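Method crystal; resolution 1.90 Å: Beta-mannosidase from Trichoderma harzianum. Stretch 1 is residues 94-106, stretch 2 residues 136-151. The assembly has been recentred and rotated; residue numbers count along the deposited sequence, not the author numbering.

Stretch 1, residues 94-106: ISGLSKHSDIATW
Stretch 2 (136-151) FYDVSSALASCKSDPV

How do the two backbones meet? Strand 103-106 runs at 142° to strand 136-138, roughly antiparallel, their axes 5.7 Å apart at closest. Trp106 and Asp138 form an antiparallel, non-hydrogen-bonded bridge with CA atoms 4.6 Å apart, both side chains on the same sheet face. Other CA-CA distances are Thr105 to Ser140 5.0 Å, Lys99 to Ala144 6.6 Å and Ile94 to Pro150 5.5 Å. Beside the bridge, Val139 N donates to Thr105 O (phi/psi -112/119) at 2.9 Å; at the bridge itself Trp106 CA (-115/145) lies 3.3 Å from Tyr137 O in a CA-H...O contact. A type I turn from His100 to Ile103 leads into strand 103-106; Val139 (-106/20) occupies the N-cap position before the helix that starts at Ser140 (-55/-44), whose axis lies at 105° to strand 103-106.

Which polar groups tie the stretches together? Ser140 (chi1 m) accepts from Thr105 N at its OG, 3.0 Å away, while that OG donates to Asp138 OD1 at 2.9 Å; the hydroxyl thus links Thr105 N of one stretch to Asp138 of the other. Asp138 (-84/111, chi1 t) also receives Ser140 N at OD1, 3.1 Å. Lys99, with chi angles m, -143°, p, t, bends so that NZ reaches Leu143 O at 2.7 Å. Far from the strands, Ile94 N donates almost linearly to Pro150 O at 2.8 Å.

What packs around the indole? Trp106 (chi1 m, chi2 86°) lies with its six-membered ring against Asp138: CB sits 3.8 Å from the ring centroid, 11° off the normal, a CH-pi contact over the face. Phe136 (chi1 p, chi2 -86°) offers its ring edge, CD2 lying 3.8 Å from Trp106 CZ3.

Where do aliphatic groups fill the gap? Leu143 (t, p) points toward stretch 1, its CD2 3.5 Å from Thr105 OG1. Leu97 (m, t) places CD1 3.7 Å from Pro150 CG and 4.4 Å from Leu143 CD1, bridging helix and proline. Thr105 CG2 meets Val139 CG2 at 3.5 Å.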

# COMPACT_ATOMS: atom_id res chain seq x y z
N ILE A 94 -19.69 -25.53 25.84
CA ILE A 94 -18.47 -26.08 26.44
C ILE A 94 -18.74 -27.50 26.94
O ILE A 94 -19.64 -27.71 27.75
CB ILE A 94 -17.95 -25.21 27.62
CG1 ILE A 94 -17.71 -23.77 27.16
CG2 ILE A 94 -16.66 -25.79 28.21
CD1 ILE A 94 -17.21 -22.84 28.24
N SER A 95 -17.97 -28.46 26.46
CA SER A 95 -18.17 -29.85 26.84
C SER A 95 -17.17 -30.26 27.93
O SER A 95 -16.22 -29.53 28.22
CB SER A 95 -17.96 -30.72 25.62
OG SER A 95 -16.61 -30.65 25.24
N GLY A 96 -17.43 -31.41 28.56
CA GLY A 96 -16.51 -32.00 29.52
C GLY A 96 -16.48 -31.44 30.95
O GLY A 96 -15.57 -31.75 31.70
N LEU A 97 -17.43 -30.60 31.32
CA LEU A 97 -17.50 -30.12 32.71
C LEU A 97 -18.31 -31.15 33.53
O LEU A 97 -19.31 -31.67 33.05
CB LEU A 97 -18.13 -28.72 32.81
CG LEU A 97 -17.48 -27.58 32.00
CD1 LEU A 97 -18.40 -26.37 31.93
CD2 LEU A 97 -16.14 -27.18 32.59
N SER A 98 -17.86 -31.44 34.75
CA SER A 98 -18.64 -32.29 35.66
C SER A 98 -19.84 -31.52 36.20
O SER A 98 -19.71 -30.35 36.58
CB SER A 98 -17.79 -32.77 36.83
OG SER A 98 -18.60 -33.50 37.75
N LYS A 99 -20.98 -32.19 36.27
CA LYS A 99 -22.21 -31.60 36.83
C LYS A 99 -22.50 -32.06 38.27
O LYS A 99 -23.59 -31.81 38.78
CB LYS A 99 -23.40 -31.91 35.92
CG LYS A 99 -23.27 -31.29 34.51
CD LYS A 99 -24.59 -30.77 33.96
CE LYS A 99 -25.03 -29.47 34.64
NZ LYS A 99 -26.21 -28.84 33.98
N HIS A 100 -21.53 -32.70 38.92
CA HIS A 100 -21.68 -33.10 40.32
C HIS A 100 -21.65 -31.85 41.20
O HIS A 100 -20.80 -30.99 41.03
CB HIS A 100 -20.57 -34.07 40.75
CG HIS A 100 -20.54 -35.35 39.95
ND1 HIS A 100 -19.37 -36.04 39.70
CD2 HIS A 100 -21.53 -36.05 39.34
CE1 HIS A 100 -19.64 -37.12 38.98
NE2 HIS A 100 -20.94 -37.15 38.75
N SER A 101 -22.57 -31.75 42.16
CA SER A 101 -22.64 -30.56 43.04
C SER A 101 -21.59 -30.57 44.18
O SER A 101 -21.49 -29.61 44.95
CB SER A 101 -24.05 -30.41 43.58
OG SER A 101 -24.39 -31.50 44.41
N ASP A 102 -20.80 -31.66 44.26
CA ASP A 102 -19.57 -31.72 45.09
C ASP A 102 -18.46 -30.77 44.57
O ASP A 102 -17.38 -30.67 45.18
CB ASP A 102 -18.99 -33.16 45.10
CG ASP A 102 -19.51 -34.02 46.25
OD1 ASP A 102 -20.56 -33.73 46.83
OD2 ASP A 102 -18.86 -35.01 46.57
N ILE A 103 -18.73 -30.09 43.46
CA ILE A 103 -17.70 -29.41 42.66
C ILE A 103 -17.97 -27.91 42.50
O ILE A 103 -19.09 -27.49 42.27
CB ILE A 103 -17.57 -30.12 41.29
CG1 ILE A 103 -16.64 -31.33 41.45
CG2 ILE A 103 -17.04 -29.19 40.21
CD1 ILE A 103 -16.80 -32.37 40.38
N ALA A 104 -16.92 -27.10 42.65
CA ALA A 104 -17.02 -25.66 42.43
C ALA A 104 -16.43 -25.33 41.04
O ALA A 104 -15.31 -25.73 40.74
CB ALA A 104 -16.29 -24.90 43.51
N THR A 105 -17.20 -24.60 40.23
CA THR A 105 -16.77 -24.22 38.89
C THR A 105 -16.54 -22.72 38.86
O THR A 105 -17.48 -21.95 39.07
CB THR A 105 -17.84 -24.60 37.85
OG1 THR A 105 -18.10 -26.01 37.91
CG2 THR A 105 -17.37 -24.25 36.42
N TRP A 106 -15.30 -22.32 38.55
CA TRP A 106 -14.91 -20.91 38.47
C TRP A 106 -14.51 -20.50 37.04
O TRP A 106 -13.92 -21.27 36.30
CB TRP A 106 -13.72 -20.64 39.40
CG TRP A 106 -14.05 -20.74 40.85
CD1 TRP A 106 -14.04 -21.88 41.61
CD2 TRP A 106 -14.44 -19.68 41.72
NE1 TRP A 106 -14.39 -21.59 42.91
CE2 TRP A 106 -14.64 -20.24 43.01
CE3 TRP A 106 -14.63 -18.30 41.55
CZ2 TRP A 106 -15.04 -19.47 44.11
CZ3 TRP A 106 -15.01 -17.54 42.62
CH2 TRP A 106 -15.22 -18.13 43.91
N PHE A 136 -12.51 -13.31 38.68
CA PHE A 136 -12.97 -14.69 38.86
C PHE A 136 -14.42 -14.74 39.39
O PHE A 136 -14.81 -13.96 40.24
CB PHE A 136 -12.05 -15.45 39.79
CG PHE A 136 -11.67 -14.69 41.02
CD1 PHE A 136 -10.59 -13.82 40.99
CD2 PHE A 136 -12.39 -14.81 42.18
CE1 PHE A 136 -10.23 -13.11 42.11
CE2 PHE A 136 -12.04 -14.10 43.30
CZ PHE A 136 -10.95 -13.24 43.26
N TYR A 137 -15.19 -15.67 38.83
CA TYR A 137 -16.62 -15.75 39.08
C TYR A 137 -17.03 -17.20 39.31
O TYR A 137 -16.63 -18.09 38.57
CB TYR A 137 -17.40 -15.17 37.90
CG TYR A 137 -17.03 -13.74 37.55
CD1 TYR A 137 -17.39 -12.70 38.40
CD2 TYR A 137 -16.33 -13.43 36.38
CE1 TYR A 137 -17.06 -11.39 38.12
CE2 TYR A 137 -16.00 -12.11 36.08
CZ TYR A 137 -16.35 -11.10 36.96
OH TYR A 137 -16.03 -9.79 36.68
N ASP A 138 -17.81 -17.43 40.36
CA ASP A 138 -18.32 -18.76 40.68
C ASP A 138 -19.58 -19.02 39.85
O ASP A 138 -20.60 -18.40 40.08
CB ASP A 138 -18.61 -18.86 42.18
CG ASP A 138 -18.86 -20.30 42.65
OD1 ASP A 138 -19.33 -21.15 41.85
OD2 ASP A 138 -18.58 -20.56 43.85
N VAL A 139 -19.49 -19.93 38.89
CA VAL A 139 -20.62 -20.25 38.00
C VAL A 139 -21.29 -21.59 38.32
O VAL A 139 -22.03 -22.14 37.48
CB VAL A 139 -20.25 -20.21 36.49
CG1 VAL A 139 -19.77 -18.81 36.10
CG2 VAL A 139 -19.20 -21.26 36.14
N SER A 140 -21.07 -22.10 39.53
CA SER A 140 -21.59 -23.42 39.89
C SER A 140 -23.09 -23.54 39.69
O SER A 140 -23.57 -24.54 39.14
CB SER A 140 -21.22 -23.76 41.34
OG SER A 140 -19.83 -24.01 41.44
N SER A 141 -23.83 -22.52 40.12
CA SER A 141 -25.29 -22.55 40.07
C SER A 141 -25.84 -22.33 38.65
O SER A 141 -26.84 -22.91 38.27
CB SER A 141 -25.90 -21.53 41.06
OG SER A 141 -25.67 -20.19 40.67
N ALA A 142 -25.17 -21.50 37.85
CA ALA A 142 -25.54 -21.35 36.44
C ALA A 142 -25.38 -22.69 35.72
O ALA A 142 -26.26 -23.10 34.98
CB ALA A 142 -24.69 -20.28 35.79
N LEU A 143 -24.27 -23.37 35.98
CA LEU A 143 -24.02 -24.68 35.40
C LEU A 143 -25.11 -25.68 35.80
O LEU A 143 -25.58 -26.45 34.97
CB LEU A 143 -22.64 -25.19 35.83
CG LEU A 143 -22.21 -26.61 35.43
CD1 LEU A 143 -22.29 -26.81 33.93
CD2 LEU A 143 -20.80 -26.91 35.92
N ALA A 144 -25.51 -25.67 37.08
CA ALA A 144 -26.51 -26.61 37.58
C ALA A 144 -27.87 -26.41 36.92
O ALA A 144 -28.52 -27.38 36.58
CB ALA A 144 -26.65 -26.48 39.09
N SER A 145 -28.29 -25.17 36.74
CA SER A 145 -29.54 -24.85 36.04
C SER A 145 -29.49 -25.13 34.52
O SER A 145 -30.53 -25.16 33.86
CB SER A 145 -29.92 -23.38 36.24
OG SER A 145 -29.09 -22.51 35.46
N CYS A 146 -28.29 -25.33 33.98
CA CYS A 146 -28.13 -25.40 32.53
C CYS A 146 -28.66 -26.70 31.97
O CYS A 146 -28.20 -27.78 32.33
CB CYS A 146 -26.66 -25.22 32.09
SG CYS A 146 -26.53 -24.46 30.45
N LYS A 147 -29.61 -26.57 31.06
CA LYS A 147 -30.31 -27.72 30.47
C LYS A 147 -29.48 -28.44 29.39
O LYS A 147 -29.79 -29.56 29.01
CB LYS A 147 -31.66 -27.24 29.92
CG LYS A 147 -32.56 -26.63 31.00
CD LYS A 147 -33.96 -26.29 30.50
N SER A 148 -28.42 -27.78 28.90
CA SER A 148 -27.41 -28.41 28.04
C SER A 148 -26.00 -27.82 28.33
O SER A 148 -25.83 -27.06 29.28
CB SER A 148 -27.79 -28.23 26.55
OG SER A 148 -28.36 -26.97 26.31
N ASP A 149 -25.01 -28.18 27.52
CA ASP A 149 -23.65 -27.66 27.66
C ASP A 149 -23.62 -26.13 27.65
O ASP A 149 -24.25 -25.50 26.81
CB ASP A 149 -22.75 -28.19 26.53
CG ASP A 149 -22.32 -29.64 26.75
OD1 ASP A 149 -22.87 -30.33 27.65
OD2 ASP A 149 -21.40 -30.07 26.02
N PRO A 150 -22.86 -25.53 28.59
CA PRO A 150 -23.00 -24.09 28.78
C PRO A 150 -22.23 -23.26 27.74
O PRO A 150 -21.14 -23.63 27.32
CB PRO A 150 -22.46 -23.87 30.19
CG PRO A 150 -21.49 -24.98 30.41
CD PRO A 150 -21.92 -26.13 29.55
N VAL A 151 -22.84 -22.16 27.32
CA VAL A 151 -22.22 -21.19 26.44
C VAL A 151 -21.74 -20.05 27.32
O VAL A 151 -22.49 -19.54 28.18
CB VAL A 151 -23.22 -20.69 25.38
CG1 VAL A 151 -22.75 -19.41 24.72
CG2 VAL A 151 -23.46 -21.78 24.34